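Local atomic coordinates of beta-lactamase-related domain-containing protein (Bacteroides dorei DSM 17855, PDB entry 5TGF), a protein that is a putative serine beta-lactamase-like hydrolase of uncharacterized substrate that can also bind calcium. Residues G50-A64 with L199-F213. Residues are numbered along the deposited sequence; the frame is centred on the assembly and turned at random.
Sequences GDTKVYVASAGKWVA and LGGGLCTTLNDYIRF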
loop_
_atom_site.group_PDB
_atom_site.type_symbol
_atom_site.label_atom_id
_atom_site.label_comp_id
_atom_site.label_asym_id
_atom_site.label_seq_id
_atom_site.Cartn_x
_atom_site.Cartn_y
_atom_site.Cartn_z
ATOM N N GLY A 50 -1.768 -1.057 -20.783
ATOM C CA GLY A 50 -0.752 -0.868 -19.737
ATOM C C GLY A 50 -0.685 0.565 -19.186
ATOM O O GLY A 50 -0.004 0.852 -18.183
ATOM N N ASP A 51 -1.252 1.495 -19.942
ATOM C CA ASP A 51 -1.145 2.902 -19.640
ATOM C C ASP A 51 -2.490 3.502 -19.176
ATOM O O ASP A 51 -2.592 4.693 -18.988
ATOM C CB ASP A 51 -0.567 3.656 -20.844
ATOM C CG ASP A 51 0.906 3.300 -21.120
ATOM O OD1 ASP A 51 1.748 3.220 -20.201
ATOM O OD2 ASP A 51 1.228 3.085 -22.289
ATOM N N THR A 52 -3.506 2.675 -18.991
ATOM C CA THR A 52 -4.786 3.129 -18.445
ATOM C C THR A 52 -4.640 3.596 -17.017
ATOM O O THR A 52 -4.134 2.860 -16.188
ATOM C CB THR A 52 -5.837 2.025 -18.514
ATOM O OG1 THR A 52 -6.059 1.659 -19.882
ATOM C CG2 THR A 52 -7.174 2.473 -17.921
ATOM N N LYS A 53 -4.992 4.853 -16.745
ATOM C CA LYS A 53 -4.897 5.368 -15.404
ATOM C C LYS A 53 -6.079 4.894 -14.556
ATOM O O LYS A 53 -7.226 4.936 -15.017
ATOM C CB LYS A 53 -4.822 6.899 -15.413
ATOM C CG LYS A 53 -3.488 7.408 -15.888
ATOM C CD LYS A 53 -3.476 8.921 -15.981
ATOM C CE LYS A 53 -3.297 9.552 -14.614
ATOM N NZ LYS A 53 -3.573 11.008 -14.671
ATOM N N VAL A 54 -5.788 4.430 -13.341
ATOM C CA VAL A 54 -6.800 3.894 -12.453
ATOM C C VAL A 54 -6.553 4.427 -11.048
ATOM O O VAL A 54 -5.402 4.476 -10.573
ATOM C CB VAL A 54 -6.768 2.345 -12.424
ATOM C CG1 VAL A 54 -7.897 1.818 -11.559
ATOM C CG2 VAL A 54 -6.875 1.734 -13.811
ATOM N N TYR A 55 -7.633 4.792 -10.365
ATOM C CA TYR A 55 -7.570 5.067 -8.918
ATOM C C TYR A 55 -7.519 3.755 -8.133
ATOM O O TYR A 55 -8.458 2.976 -8.177
ATOM C CB TYR A 55 -8.778 5.873 -8.489
ATOM C CG TYR A 55 -8.699 7.297 -8.980
ATOM C CD1 TYR A 55 -7.885 8.207 -8.328
ATOM C CD2 TYR A 55 -9.382 7.707 -10.132
ATOM C CE1 TYR A 55 -7.709 9.497 -8.828
ATOM C CE2 TYR A 55 -9.234 9.015 -10.625
ATOM C CZ TYR A 55 -8.366 9.866 -9.992
ATOM O OH TYR A 55 -8.196 11.172 -10.410
ATOM N N VAL A 56 -6.383 3.481 -7.509
ATOM C CA VAL A 56 -6.112 2.125 -6.940
ATOM C C VAL A 56 -6.233 2.055 -5.421
ATOM O O VAL A 56 -5.962 0.999 -4.783
ATOM C CB VAL A 56 -4.722 1.610 -7.344
ATOM C CG1 VAL A 56 -4.660 1.447 -8.859
ATOM C CG2 VAL A 56 -3.614 2.510 -6.841
ATOM N N ALA A 57 -6.679 3.152 -4.827
ATOM C CA ALA A 57 -6.974 3.177 -3.387
ATOM C C ALA A 57 -5.792 2.708 -2.548
ATOM O O ALA A 57 -4.690 3.216 -2.747
ATOM C CB ALA A 57 -8.234 2.374 -3.126
ATOM N N SER A 58 -5.962 1.704 -1.687
ATOM C CA SER A 58 -4.902 1.330 -0.749
ATOM C C SER A 58 -3.683 0.719 -1.386
ATOM O O SER A 58 -2.682 0.555 -0.695
ATOM C CB SER A 58 -5.410 0.402 0.330
ATOM O OG SER A 58 -6.379 1.077 1.093
ATOM N N ALA A 59 -3.713 0.414 -2.681
ATOM C CA ALA A 59 -2.463 0.040 -3.343
ATOM C C ALA A 59 -1.404 1.126 -3.222
ATOM O O ALA A 59 -0.202 0.831 -3.223
ATOM C CB ALA A 59 -2.687 -0.388 -4.786
ATOM N N GLY A 60 -1.841 2.372 -3.048
ATOM C CA GLY A 60 -0.921 3.478 -2.806
ATOM C C GLY A 60 -0.242 3.549 -1.449
ATOM O O GLY A 60 0.741 4.280 -1.319
ATOM N N LYS A 61 -0.702 2.787 -0.444
ATOM C CA LYS A 61 -0.060 2.831 0.877
ATOM C C LYS A 61 1.403 2.402 0.776
ATOM O O LYS A 61 2.260 2.983 1.426
ATOM C CB LYS A 61 -0.810 1.989 1.916
ATOM C CG LYS A 61 -2.090 2.621 2.428
ATOM C CD LYS A 61 -2.743 1.787 3.539
ATOM C CE LYS A 61 -3.957 2.463 4.159
ATOM N NZ LYS A 61 -5.156 2.536 3.287
ATOM N N TRP A 62 1.662 1.398 -0.049
ATOM C CA TRP A 62 3.020 0.880 -0.261
ATOM C C TRP A 62 3.906 1.968 -0.843
ATOM O O TRP A 62 5.016 2.182 -0.395
ATOM C CB TRP A 62 2.976 -0.334 -1.183
ATOM C CG TRP A 62 4.171 -1.270 -1.095
ATOM C CD1 TRP A 62 5.406 -1.050 -0.479
ATOM C CD2 TRP A 62 4.220 -2.590 -1.617
ATOM N NE1 TRP A 62 6.187 -2.181 -0.577
ATOM C CE2 TRP A 62 5.498 -3.127 -1.292
ATOM C CE3 TRP A 62 3.309 -3.368 -2.324
ATOM C CZ2 TRP A 62 5.876 -4.417 -1.657
ATOM C CZ3 TRP A 62 3.657 -4.660 -2.644
ATOM C CH2 TRP A 62 4.941 -5.181 -2.296
ATOM N N VAL A 63 3.412 2.614 -1.882
ATOM C CA VAL A 63 4.127 3.729 -2.541
ATOM C C VAL A 63 4.311 4.909 -1.589
ATOM O O VAL A 63 5.377 5.507 -1.531
ATOM C CB VAL A 63 3.420 4.171 -3.836
ATOM C CG1 VAL A 63 4.195 5.320 -4.500
ATOM C CG2 VAL A 63 3.244 2.983 -4.777
ATOM N N ALA A 64 3.296 5.234 -0.801
ATOM C CA ALA A 64 3.423 6.369 0.127
ATOM C C ALA A 64 4.440 6.114 1.235
ATOM O O ALA A 64 5.241 6.997 1.591
ATOM C CB ALA A 64 2.062 6.706 0.712
ATOM N N LEU A 199 -2.793 9.854 1.171
ATOM C CA LEU A 199 -1.776 8.805 1.197
ATOM C C LEU A 199 -2.489 7.460 1.199
ATOM O O LEU A 199 -2.080 6.509 0.496
ATOM C CB LEU A 199 -0.865 8.892 2.424
ATOM C CG LEU A 199 0.394 9.798 2.255
ATOM C CD1 LEU A 199 -0.034 11.254 2.161
ATOM C CD2 LEU A 199 1.392 9.602 3.379
ATOM N N GLY A 200 -3.476 7.339 2.071
ATOM C CA GLY A 200 -4.071 6.013 2.297
ATOM C C GLY A 200 -4.811 5.472 1.079
ATOM O O GLY A 200 -4.809 4.271 0.814
ATOM N N GLY A 201 -5.422 6.366 0.311
ATOM C CA GLY A 201 -6.281 5.980 -0.768
ATOM C C GLY A 201 -6.277 6.838 -2.014
ATOM O O GLY A 201 -7.047 6.552 -2.906
ATOM N N GLY A 202 -5.361 7.807 -2.127
ATOM C CA GLY A 202 -5.444 8.766 -3.214
ATOM C C GLY A 202 -4.804 8.402 -4.543
ATOM O O GLY A 202 -5.083 9.060 -5.559
ATOM N N LEU A 203 -3.914 7.408 -4.532
ATOM C CA LEU A 203 -3.042 7.122 -5.672
ATOM C C LEU A 203 -3.815 6.762 -6.946
ATOM O O LEU A 203 -4.722 5.889 -6.954
ATOM C CB LEU A 203 -2.033 6.005 -5.333
ATOM C CG LEU A 203 -1.057 5.694 -6.482
ATOM C CD1 LEU A 203 -0.137 6.877 -6.777
ATOM C CD2 LEU A 203 -0.189 4.488 -6.179
ATOM N N CYS A 204 -3.500 7.506 -7.997
ATOM C CA CYS A 204 -3.886 7.187 -9.364
ATOM C C CYS A 204 -2.614 6.722 -10.094
ATOM O O CYS A 204 -1.598 7.400 -10.005
ATOM C CB CYS A 204 -4.445 8.440 -10.022
ATOM S SG CYS A 204 -5.237 8.145 -11.623
ATOM N N THR A 205 -2.668 5.561 -10.757
ATOM C CA THR A 205 -1.495 4.987 -11.403
ATOM C C THR A 205 -1.871 4.099 -12.602
ATOM O O THR A 205 -3.000 4.072 -13.040
ATOM C CB THR A 205 -0.617 4.250 -10.378
ATOM O OG1 THR A 205 0.706 4.023 -10.900
ATOM C CG2 THR A 205 -1.231 2.960 -9.927
ATOM N N THR A 206 -0.870 3.464 -13.183
ATOM C CA THR A 206 -1.076 2.566 -14.324
ATOM C C THR A 206 -0.363 1.260 -14.026
ATOM O O THR A 206 0.512 1.209 -13.156
ATOM C CB THR A 206 -0.500 3.179 -15.606
ATOM O OG1 THR A 206 0.910 3.361 -15.449
ATOM C CG2 THR A 206 -1.116 4.547 -15.905
ATOM N N LEU A 207 -0.644 0.236 -14.823
ATOM C CA LEU A 207 0.100 -1.002 -14.739
ATOM C C LEU A 207 1.599 -0.765 -14.958
ATOM O O LEU A 207 2.409 -1.233 -14.138
ATOM C CB LEU A 207 -0.392 -2.013 -15.761
ATOM C CG LEU A 207 0.396 -3.337 -15.803
ATOM C CD1 LEU A 207 0.169 -4.108 -14.506
ATOM C CD2 LEU A 207 0.068 -4.185 -17.021
ATOM N N ASN A 208 1.959 0.004 -16.005
ATOM C CA ASN A 208 3.365 0.202 -16.356
ATOM C C ASN A 208 4.095 0.978 -15.268
ATOM O O ASN A 208 5.191 0.600 -14.894
ATOM C CB ASN A 208 3.516 0.902 -17.722
ATOM C CG ASN A 208 3.101 0.011 -18.884
ATOM O OD1 ASN A 208 3.069 -1.222 -18.764
ATOM N ND2 ASN A 208 2.718 0.634 -20.008
ATOM N N ASP A 209 3.460 2.011 -14.712
ATOM C CA ASP A 209 4.059 2.773 -13.630
ATOM C C ASP A 209 4.297 1.908 -12.395
ATOM O O ASP A 209 5.390 1.921 -11.829
ATOM C CB ASP A 209 3.206 3.975 -13.261
ATOM C CG ASP A 209 3.432 5.153 -14.181
ATOM O OD1 ASP A 209 4.127 5.013 -15.237
ATOM O OD2 ASP A 209 2.916 6.226 -13.821
ATOM N N TYR A 210 3.280 1.172 -11.944
ATOM C CA TYR A 210 3.405 0.492 -10.659
ATOM C C TYR A 210 4.372 -0.703 -10.740
ATOM O O TYR A 210 5.063 -1.028 -9.778
ATOM C CB TYR A 210 2.012 0.023 -10.158
ATOM C CG TYR A 210 1.909 -0.145 -8.663
ATOM C CD1 TYR A 210 2.470 -1.246 -8.027
ATOM C CD2 TYR A 210 1.203 0.762 -7.878
ATOM C CE1 TYR A 210 2.329 -1.437 -6.667
ATOM C CE2 TYR A 210 1.119 0.602 -6.502
ATOM C CZ TYR A 210 1.681 -0.489 -5.903
ATOM O OH TYR A 210 1.628 -0.632 -4.539
ATOM N N ILE A 211 4.448 -1.330 -11.906
ATOM C CA ILE A 211 5.439 -2.389 -12.120
ATOM C C ILE A 211 6.872 -1.848 -11.932
ATOM O O ILE A 211 7.723 -2.556 -11.423
ATOM C CB ILE A 211 5.226 -3.043 -13.517
ATOM C CG1 ILE A 211 4.085 -4.074 -13.441
ATOM C CG2 ILE A 211 6.467 -3.778 -14.015
ATOM C CD1 ILE A 211 4.434 -5.350 -12.658
ATOM N N ARG A 212 7.139 -0.614 -12.365
ATOM C CA ARG A 212 8.464 -0.002 -12.130
ATOM C C ARG A 212 8.779 0.149 -10.662
ATOM O O ARG A 212 9.921 -0.130 -10.219
ATOM C CB ARG A 212 8.616 1.363 -12.834
ATOM C CG ARG A 212 8.504 1.302 -14.351
ATOM C CD ARG A 212 8.212 2.679 -14.926
ATOM N NE ARG A 212 8.198 2.627 -16.378
ATOM C CZ ARG A 212 9.248 2.870 -17.146
ATOM N NH1 ARG A 212 10.385 3.262 -16.621
ATOM N NH2 ARG A 212 9.142 2.740 -18.448
ATOM N N PHE A 213 7.775 0.579 -9.893
ATOM C CA PHE A 213 7.876 0.668 -8.447
ATOM C C PHE A 213 8.207 -0.683 -7.788
ATOM O O PHE A 213 9.109 -0.755 -6.961
ATOM C CB PHE A 213 6.541 1.205 -7.857
ATOM C CG PHE A 213 6.503 1.188 -6.356
ATOM C CD1 PHE A 213 7.232 2.100 -5.622
ATOM C CD2 PHE A 213 5.813 0.186 -5.671
ATOM C CE1 PHE A 213 7.248 2.056 -4.235
ATOM C CE2 PHE A 213 5.817 0.132 -4.272
ATOM C CZ PHE A 213 6.542 1.071 -3.550
HETATM O O HOH W 1 1.951 4.422 -17.684
HETATM O O HOH W 2 -3.029 0.206 -16.608
HETATM O O HOH W 3 -7.071 5.886 -5.490
HETATM O O HOH W 4 -3.112 5.622 -2.108
#
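V63 and F213 meet in the tightly packed part of this contact. Methyl CG2 of V63 sits over the centre of the F213 ring, 3.8 Å from the centroid. The edge of F213 in turn points at the face of the five-membered ring of W62, with the planes 83° apart, a T-shaped pair. Y210 fits beside them, its CE2 3.6 Å from V63 CG2. CG of Y210 lies anti to the backbone N (chi1 -155°), and the ring reaches the turn leading into helix 60-74, where Y210 OH donates to A59 O at 2.7 Å. That carbonyl lies at the ring edge, in its plane. CD2 of L203 packs on G60 CA, which has no side chain in the way.

Next to this packing, 54-55 and 204-205 form a short antiparallel sheet. V54 and T205 are its hydrogen-bonded pair. SG of C204 stands over the Y55 ring, 4.0 Å from the centroid.

The contact is more open to solvent towards G50 and D51. N208 ND2 donates to D51 OD1 at 2.8 Å, but meets the oxygen from above the carboxylate plane, and the two flat groups are turned 78° apart. One water joins D51 OD1 to T206 OG1, which caps helix 207-218 by accepting from D209 N. A second water links T52 O to L207 N.

At the other end, K61 NZ donates to G200 O at 3.0 Å, from above the carbonyl plane. It also bonds to Y147 OH, as does S58 OG. The arrangement of S58, K61 and Y147 is consistent with the SxxK and tyrosine motifs of serine beta-lactamases and related enzymes. The chemistry implies that G200 O and Y147 OH together hold the K61 amine beside S58, as expected if S58 were the nucleophile.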